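Local structure of MdbA protein (6BO0) at residues M63-L66 against I67-K71; F112-M115 against L116-Q120; K159-A162 against D163-K167. The protein is a thiol-disulfide oxidoreductase of the DsbA family that probably forms disulfide bonds in exported proteins of an actinobacterium. All coordinates share one frame; numbering follows the deposited sequence.

Interaction 1. Residues M63-L66 against I67-K71; sequences MKKL and IEDGK
From Ile67 N to Met63 O (2.9 Å) and on through Glu68 to Lys64 and Asp69 to Lys65, i to i+4 hydrogen bonds carry the last turn of the helix, and Lys71 N then reaches back to Leu66 O at 3.0 Å. Together with the bond from Gly70 N to Ile67 O, this makes a Schellman motif. Gly70 sits at its turning point with positive phi (86°), a conformation in which a side chain would press against the preceding carbonyl oxygen.

Two lysine–acid pairs, spaced i to i+4, follow each other on the outer side. Lys64 NZ forms a salt bridge with Glu68 OE2 (2.9 Å), arriving on the syn side but 35° out of the carboxylate plane. A water joins the same amine to Glu68 OE1, so both carboxylate oxygens are engaged. Lys65, in the conformer described, one of two, is straight as far as CE, where a bend at its last torsion (56°) swings NZ to the syn lone pair of Asp69 OD2, 2.7 Å away. Long, flexible lysines suit this spacing because their methylenes can lie along the helix before the charge turns in.

On the buried side, Met63 and Ile67 run side by side, with Met63 CG against Ile67 CD1 at 3.9 Å. Nearer the helix end, at a more open edge, Leu66 CD2 loosely meets Lys71 CB, and in one conformer Lys71 NZ bonds to Lys200 O.

Glu68 OE2 also accepts from Ala18 N. Beneath the helix, Met63, Leu66 and Ile67 pack on strand 72-78, and Met63 also meets Trp110 and Arg113 of helix 106-118.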
loop_
_atom_site.group_PDB
_atom_site.type_symbol
_atom_site.label_atom_id
_atom_site.label_comp_id
_atom_site.label_asym_id
_atom_site.label_seq_id
_atom_site.Cartn_x
_atom_site.Cartn_y
_atom_site.Cartn_z
ATOM N N MET A 63 3.029 1.659 -13.023
ATOM C CA MET A 63 2.267 0.569 -12.399
ATOM C C MET A 63 0.755 0.777 -12.604
ATOM O O MET A 63 0.016 -0.174 -12.916
ATOM C CB MET A 63 2.647 0.473 -10.923
ATOM C CG MET A 63 1.801 -0.509 -10.159
ATOM S SD MET A 63 2.406 -0.870 -8.509
ATOM C CE MET A 63 1.937 0.593 -7.631
ATOM N N LYS A 64 0.291 1.988 -12.323
ATOM C CA LYS A 64 -1.141 2.278 -12.433
ATOM C C LYS A 64 -1.690 1.947 -13.828
ATOM O O LYS A 64 -2.735 1.312 -13.990
ATOM C CB LYS A 64 -1.391 3.730 -12.117
ATOM C CG LYS A 64 -2.839 4.119 -12.033
ATOM C CD LYS A 64 -2.923 5.581 -11.626
ATOM C CE LYS A 64 -4.325 6.110 -11.648
ATOM N NZ LYS A 64 -4.805 6.431 -13.023
ATOM N N LYS A 65 -0.934 2.319 -14.841
ATOM C CA LYS A 65 -1.360 2.053 -16.203
ATOM C C LYS A 65 -1.385 0.562 -16.520
ATOM O O LYS A 65 -2.333 0.066 -17.140
ATOM C CB LYS A 65 -0.475 2.784 -17.192
ATOM C CG LYS A 65 -0.909 2.537 -18.642
ATOM C CD LYS A 65 -0.354 3.544 -19.639
ATOM C CE LYS A 65 -0.657 3.142 -21.082
ATOM N NZ LYS A 65 -2.104 2.944 -21.339
ATOM N N LEU A 66 -0.342 -0.155 -16.102
ATOM C CA LEU A 66 -0.317 -1.588 -16.308
ATOM C C LEU A 66 -1.520 -2.264 -15.644
ATOM O O LEU A 66 -2.095 -3.194 -16.202
ATOM C CB LEU A 66 0.997 -2.190 -15.810
ATOM C CG LEU A 66 2.257 -1.789 -16.583
ATOM C CD1 LEU A 66 3.454 -2.321 -15.845
ATOM C CD2 LEU A 66 2.233 -2.286 -18.021
ATOM N N ILE A 67 -1.884 -1.816 -14.439
ATOM C CA ILE A 67 -3.052 -2.397 -13.765
ATOM C C ILE A 67 -4.328 -2.083 -14.569
ATOM O O ILE A 67 -5.151 -2.951 -14.898
ATOM C CB ILE A 67 -3.224 -1.854 -12.332
ATOM C CG1 ILE A 67 -2.031 -2.222 -11.440
ATOM C CG2 ILE A 67 -4.510 -2.447 -11.699
ATOM C CD1 ILE A 67 -1.965 -1.431 -10.155
ATOM N N GLU A 68 -4.484 -0.817 -14.899
ATOM C CA GLU A 68 -5.711 -0.405 -15.561
ATOM C C GLU A 68 -5.913 -1.161 -16.875
ATOM O O GLU A 68 -7.028 -1.598 -17.205
ATOM C CB GLU A 68 -5.689 1.100 -15.791
ATOM C CG GLU A 68 -5.886 1.833 -14.463
ATOM C CD GLU A 68 -5.921 3.329 -14.537
ATOM O OE1 GLU A 68 -5.559 3.889 -15.580
ATOM O OE2 GLU A 68 -6.323 3.952 -13.518
ATOM N N ASP A 69 -4.818 -1.342 -17.607
ATOM C CA ASP A 69 -4.882 -1.969 -18.916
ATOM C C ASP A 69 -5.017 -3.491 -18.877
ATOM O O ASP A 69 -5.176 -4.104 -19.928
ATOM C CB ASP A 69 -3.674 -1.543 -19.724
ATOM C CG ASP A 69 -3.696 -0.057 -20.065
ATOM O OD1 ASP A 69 -4.679 0.674 -19.716
ATOM O OD2 ASP A 69 -2.716 0.393 -20.671
ATOM N N GLY A 70 -4.941 -4.109 -17.707
ATOM C CA GLY A 70 -5.139 -5.534 -17.585
ATOM C C GLY A 70 -3.875 -6.332 -17.823
ATOM O O GLY A 70 -3.930 -7.568 -17.914
ATOM N N LYS A 71 -2.721 -5.665 -17.747
ATOM C CA LYS A 71 -1.439 -6.358 -17.957
ATOM C C LYS A 71 -0.912 -7.046 -16.701
ATOM O O LYS A 71 -0.192 -8.044 -16.805
ATOM C CB LYS A 71 -0.358 -5.396 -18.484
ATOM C CG LYS A 71 -0.696 -4.674 -19.774
ATOM C CD LYS A 71 -0.787 -5.602 -20.974
ATOM C CE LYS A 71 0.583 -5.991 -21.499
ATOM N NZ LYS A 71 0.510 -6.790 -22.766
HETATM O O HOH W 1 -3.171 5.630 -15.724
#

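Interaction 2. Residues F112-M115 against L116-Q120; sequences FRTM and LMTEQ
Leu116 and Met115 both pack against the Phe112 ring in the last turns of helix 106-118, part of the helical region that accompanies the thioredoxin fold in DsbA-like proteins. Leu116 can be followed outward. Its CB lies 3.6 Å from Phe112 O, the carbonyl that accepts Leu116 N. CG, set beside the backbone N (chi1 -72°), stays near that oxygen and begins to meet the ring. There the branches part: CD1 approaches Phe112 CE2 at 3.5 Å, whereas CD2 turns to Met115 CE, 3.9 Å away. The flexible thioether of Met115 bends twice, bringing CE 3.6 Å above one ring face, offset toward the rim. A branched leucine and a pliant methionine thus pack against a rigid ring, which also touches Ala96, Ala97 and Ile100 of helix 89-103.

Elsewhere on the helix, Arg113 sends its guanidinium to Glu45 and Asp60. Just past it, Gln120, the first residue of helix 120-123, donates from NE2 to the O atoms of Phe47 and of the S-hydroxycysteine at position 49. Threonine suits position 118 because its short hydroxyl can fold back: Thr114 O accepts both Thr118 N and Thr118 OG1, each at 2.8 Å, the hydroxyl lying 39° out of the carbonyl plane.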
loop_
_atom_site.group_PDB
_atom_site.type_symbol
_atom_site.label_atom_id
_atom_site.label_comp_id
_atom_site.label_asym_id
_atom_site.label_seq_id
_atom_site.Cartn_x
_atom_site.Cartn_y
_atom_site.Cartn_z
ATOM N N PHE A 112 -4.355 7.430 -0.857
ATOM C CA PHE A 112 -3.878 7.348 0.519
ATOM C C PHE A 112 -2.505 6.685 0.581
ATOM O O PHE A 112 -1.619 7.154 1.298
ATOM C CB PHE A 112 -4.899 6.617 1.378
ATOM C CG PHE A 112 -4.683 6.763 2.857
ATOM C CD1 PHE A 112 -5.162 7.860 3.528
ATOM C CD2 PHE A 112 -4.024 5.789 3.581
ATOM C CE1 PHE A 112 -4.996 7.994 4.895
ATOM C CE2 PHE A 112 -3.888 5.897 4.960
ATOM C CZ PHE A 112 -4.366 7.016 5.598
ATOM N N ARG A 113 -2.324 5.616 -0.189
ATOM C CA ARG A 113 -1.013 4.958 -0.243
ATOM C C ARG A 113 0.045 5.916 -0.775
ATOM O O ARG A 113 1.157 5.989 -0.237
ATOM C CB ARG A 113 -1.085 3.683 -1.083
ATOM C CG ARG A 113 0.257 3.036 -1.334
ATOM C CD ARG A 113 0.155 1.719 -2.062
ATOM N NE ARG A 113 1.484 1.196 -2.394
ATOM C CZ ARG A 113 2.188 1.524 -3.471
ATOM N NH1 ARG A 113 1.698 2.333 -4.389
ATOM N NH2 ARG A 113 3.417 1.049 -3.612
ATOM N N THR A 114 -0.279 6.626 -1.846
ATOM C CA THR A 114 0.652 7.608 -2.402
ATOM C C THR A 114 1.020 8.655 -1.357
ATOM O O THR A 114 2.193 9.012 -1.188
ATOM C CB THR A 114 0.096 8.272 -3.653
ATOM O OG1 THR A 114 -0.127 7.273 -4.653
ATOM C CG2 THR A 114 1.055 9.345 -4.187
ATOM N N MET A 115 0.016 9.167 -0.665
ATOM C CA MET A 115 0.251 10.150 0.366
ATOM C C MET A 115 1.182 9.611 1.449
ATOM O O MET A 115 2.128 10.271 1.850
ATOM C CB MET A 115 -1.097 10.630 0.917
ATOM C CG MET A 115 -1.014 11.621 2.061
ATOM S SD MET A 115 -0.662 10.937 3.671
ATOM C CE MET A 115 -2.133 9.951 3.972
ATOM N N LEU A 116 0.912 8.400 1.934
ATOM C CA LEU A 116 1.739 7.864 3.026
ATOM C C LEU A 116 3.186 7.718 2.603
ATOM O O LEU A 116 4.104 7.987 3.386
ATOM C CB LEU A 116 1.227 6.504 3.476
ATOM C CG LEU A 116 -0.099 6.457 4.259
ATOM C CD1 LEU A 116 -0.495 5.011 4.460
ATOM C CD2 LEU A 116 0.015 7.164 5.578
ATOM N N MET A 117 3.420 7.255 1.379
ATOM C CA MET A 117 4.785 7.095 0.893
ATOM C C MET A 117 5.436 8.448 0.628
ATOM O O MET A 117 6.615 8.642 0.949
ATOM C CB MET A 117 4.798 6.220 -0.365
ATOM C CG MET A 117 4.485 4.767 -0.085
ATOM S SD MET A 117 5.688 4.019 1.053
ATOM C CE MET A 117 5.271 2.269 0.863
ATOM N N THR A 118 4.694 9.387 0.053
ATOM C CA THR A 118 5.287 10.681 -0.303
ATOM C C THR A 118 5.578 11.533 0.929
ATOM O O THR A 118 6.614 12.196 1.030
ATOM C CB THR A 118 4.370 11.417 -1.282
ATOM O OG1 THR A 118 4.142 10.602 -2.443
ATOM C CG2 THR A 118 4.963 12.743 -1.697
ATOM N N GLU A 119 4.659 11.501 1.879
ATOM C CA GLU A 119 4.798 12.297 3.099
ATOM C C GLU A 119 5.573 11.612 4.211
ATOM O O GLU A 119 5.721 12.182 5.285
ATOM C CB GLU A 119 3.420 12.709 3.636
ATOM C CG GLU A 119 2.570 13.488 2.641
ATOM C CD GLU A 119 3.048 14.894 2.376
ATOM O OE1 GLU A 119 3.794 15.460 3.197
ATOM O OE2 GLU A 119 2.669 15.418 1.317
ATOM N N GLN A 120 6.074 10.404 3.925
ATOM C CA GLN A 120 6.701 9.538 4.923
ATOM C C GLN A 120 7.576 10.265 5.950
ATOM O O GLN A 120 7.370 10.107 7.145
ATOM C CB GLN A 120 7.524 8.492 4.192
ATOM C CG GLN A 120 8.228 7.491 5.076
ATOM C CD GLN A 120 9.027 6.551 4.231
ATOM O OE1 GLN A 120 10.168 6.849 3.860
ATOM N NE2 GLN A 120 8.435 5.444 3.869
#

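Interaction 3. Residues K159-A162 against D163-K167; sequences KKIA and DDNAK
Lys160 NZ and Asp164 OD2 form a salt bridge of 2.8 Å across one helical turn, OD2 accepting through its syn lone pair. The lysine CG already lies 3.4 Å from Asp164 OD2. Its chain then arches out and back, with a bend at the last torsion (47°) that points NZ at the acid. Aspartate is short enough to keep its carboxylate close to the backbone, and the long lysine spans the remaining distance.

On another side, a water donates to Lys159 O (3.0 Å), so this carbonyl accepts a water as well as Asp163 N. The same water lies 2.5 Å from Asp163 OD1, unusually short for a hydrogen bond and to be read with caution. The third pair is Ile161 and Asn165, lying side by side, with Ile161 CG2 3.6 Å from Asn165 ND2.

Behind these side chains runs the regular i to i+4 bonding of helix 155-172, which in this thioredoxin-fold protein precedes strand 181-184 of the mixed sheet. Asp164 N to Lys160 O (2.8 Å) and Asn165 N to Ile161 O (2.9 Å) set the spacing of the pairs. Ala162 and Ala166 bring only methyl groups, suited to close approach by the loop at Asn80 and Phe81.

Further out, the buried amide of Asn165 is held at both ends: OD1 accepts from Ser26 OG and Arg77 NH1, while ND2 donates to Thr78 O. Ile161 packs against Tyr98 of helix 89-103.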
loop_
_atom_site.group_PDB
_atom_site.type_symbol
_atom_site.label_atom_id
_atom_site.label_comp_id
_atom_site.label_asym_id
_atom_site.label_seq_id
_atom_site.Cartn_x
_atom_site.Cartn_y
_atom_site.Cartn_z
ATOM N N LYS A 159 -1.925 -6.814 11.937
ATOM C CA LYS A 159 -0.735 -7.477 12.491
ATOM C C LYS A 159 -0.516 -8.834 11.816
ATOM O O LYS A 159 0.625 -9.206 11.474
ATOM C CB LYS A 159 -0.843 -7.647 14.009
ATOM C CG LYS A 159 -0.694 -6.358 14.811
ATOM C CD LYS A 159 -0.773 -6.634 16.309
ATOM C CE LYS A 159 -1.328 -5.448 17.088
ATOM N NZ LYS A 159 -1.194 -5.665 18.554
ATOM N N LYS A 160 -1.596 -9.583 11.637
ATOM C CA LYS A 160 -1.499 -10.881 10.970
ATOM C C LYS A 160 -1.173 -10.737 9.481
ATOM O O LYS A 160 -0.419 -11.543 8.933
ATOM C CB LYS A 160 -2.784 -11.700 11.158
ATOM C CG LYS A 160 -2.721 -13.076 10.492
ATOM C CD LYS A 160 -3.819 -14.004 10.967
ATOM C CE LYS A 160 -4.190 -15.080 9.965
ATOM N NZ LYS A 160 -3.083 -15.817 9.342
ATOM N N ILE A 161 -1.779 -9.767 8.795
ATOM C CA ILE A 161 -1.430 -9.473 7.373
ATOM C C ILE A 161 0.098 -9.317 7.257
ATOM O O ILE A 161 0.755 -9.916 6.400
ATOM C CB ILE A 161 -2.113 -8.116 6.901
ATOM C CG1 ILE A 161 -3.640 -8.209 6.793
ATOM C CG2 ILE A 161 -1.486 -7.589 5.592
ATOM C CD1 ILE A 161 -4.147 -9.061 5.661
ATOM N N ALA A 162 0.659 -8.459 8.100
ATOM C CA ALA A 162 2.082 -8.141 8.040
ATOM C C ALA A 162 2.942 -9.377 8.333
ATOM O O ALA A 162 3.919 -9.650 7.626
ATOM C CB ALA A 162 2.381 -7.029 9.030
ATOM N N ASP A 163 2.569 -10.125 9.367
ATOM C CA ASP A 163 3.316 -11.336 9.687
ATOM C C ASP A 163 3.241 -12.351 8.542
ATOM O O ASP A 163 4.242 -12.995 8.198
ATOM C CB ASP A 163 2.761 -11.988 10.958
ATOM C CG ASP A 163 3.062 -11.219 12.228
ATOM O OD1 ASP A 163 3.922 -10.323 12.236
ATOM O OD2 ASP A 163 2.457 -11.586 13.277
ATOM N N ASP A 164 2.051 -12.488 7.960
ATOM C CA ASP A 164 1.852 -13.421 6.869
ATOM C C ASP A 164 2.668 -13.036 5.636
ATOM O O ASP A 164 3.227 -13.902 4.956
ATOM C CB ASP A 164 0.367 -13.549 6.519
ATOM C CG ASP A 164 -0.422 -14.319 7.564
ATOM O OD1 ASP A 164 0.203 -14.931 8.445
ATOM O OD2 ASP A 164 -1.659 -14.323 7.459
ATOM N N ASN A 165 2.742 -11.741 5.333
ATOM C CA ASN A 165 3.572 -11.321 4.208
ATOM C C ASN A 165 5.049 -11.554 4.468
ATOM O O ASN A 165 5.752 -11.996 3.568
ATOM C CB ASN A 165 3.281 -9.879 3.862
ATOM C CG ASN A 165 1.946 -9.724 3.178
ATOM O OD1 ASN A 165 1.551 -10.592 2.388
ATOM N ND2 ASN A 165 1.239 -8.644 3.465
ATOM N N ALA A 166 5.513 -11.312 5.688
ATOM C CA ALA A 166 6.898 -11.627 6.023
ATOM C C ALA A 166 7.182 -13.120 5.833
ATOM O O ALA A 166 8.229 -13.497 5.317
ATOM C CB ALA A 166 7.199 -11.210 7.433
ATOM N N LYS A 167 6.259 -13.979 6.272
ATOM C CA LYS A 167 6.427 -15.432 6.140
ATOM C C LYS A 167 6.482 -15.833 4.666
ATOM O O LYS A 167 7.303 -16.663 4.268
ATOM C CB LYS A 167 5.285 -16.153 6.840
ATOM C CG LYS A 167 5.380 -16.085 8.359
ATOM C CD LYS A 167 4.147 -16.636 9.060
ATOM C CE LYS A 167 4.208 -16.294 10.544
ATOM N NZ LYS A 167 3.026 -16.755 11.320
HETATM O O HOH W 2 2.913 -8.130 13.056
#

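Following the chain, interaction 1 comes first, at the C-terminal end of helix 51-68, where the chain turns toward strand 72-78. Interaction 2 then lies at the end of helix 106-118, and interaction 3 within helix 155-172. Each joins adjoining residues, so none closes a long loop; the three follow in series, neither nested nor crossed. Interactions 1 and 2 touch directly, Met63 CE packing 3.7 Å from Arg113 NH1, where helix 51-68 meets helix 106-118. Interaction 3 lies across the chain's centre from interaction 2, their nearest atoms about 11 Å apart. Helix 89-103 bridges that gap, meeting Phe112 and Leu116 as well as Lys159 and Ile161.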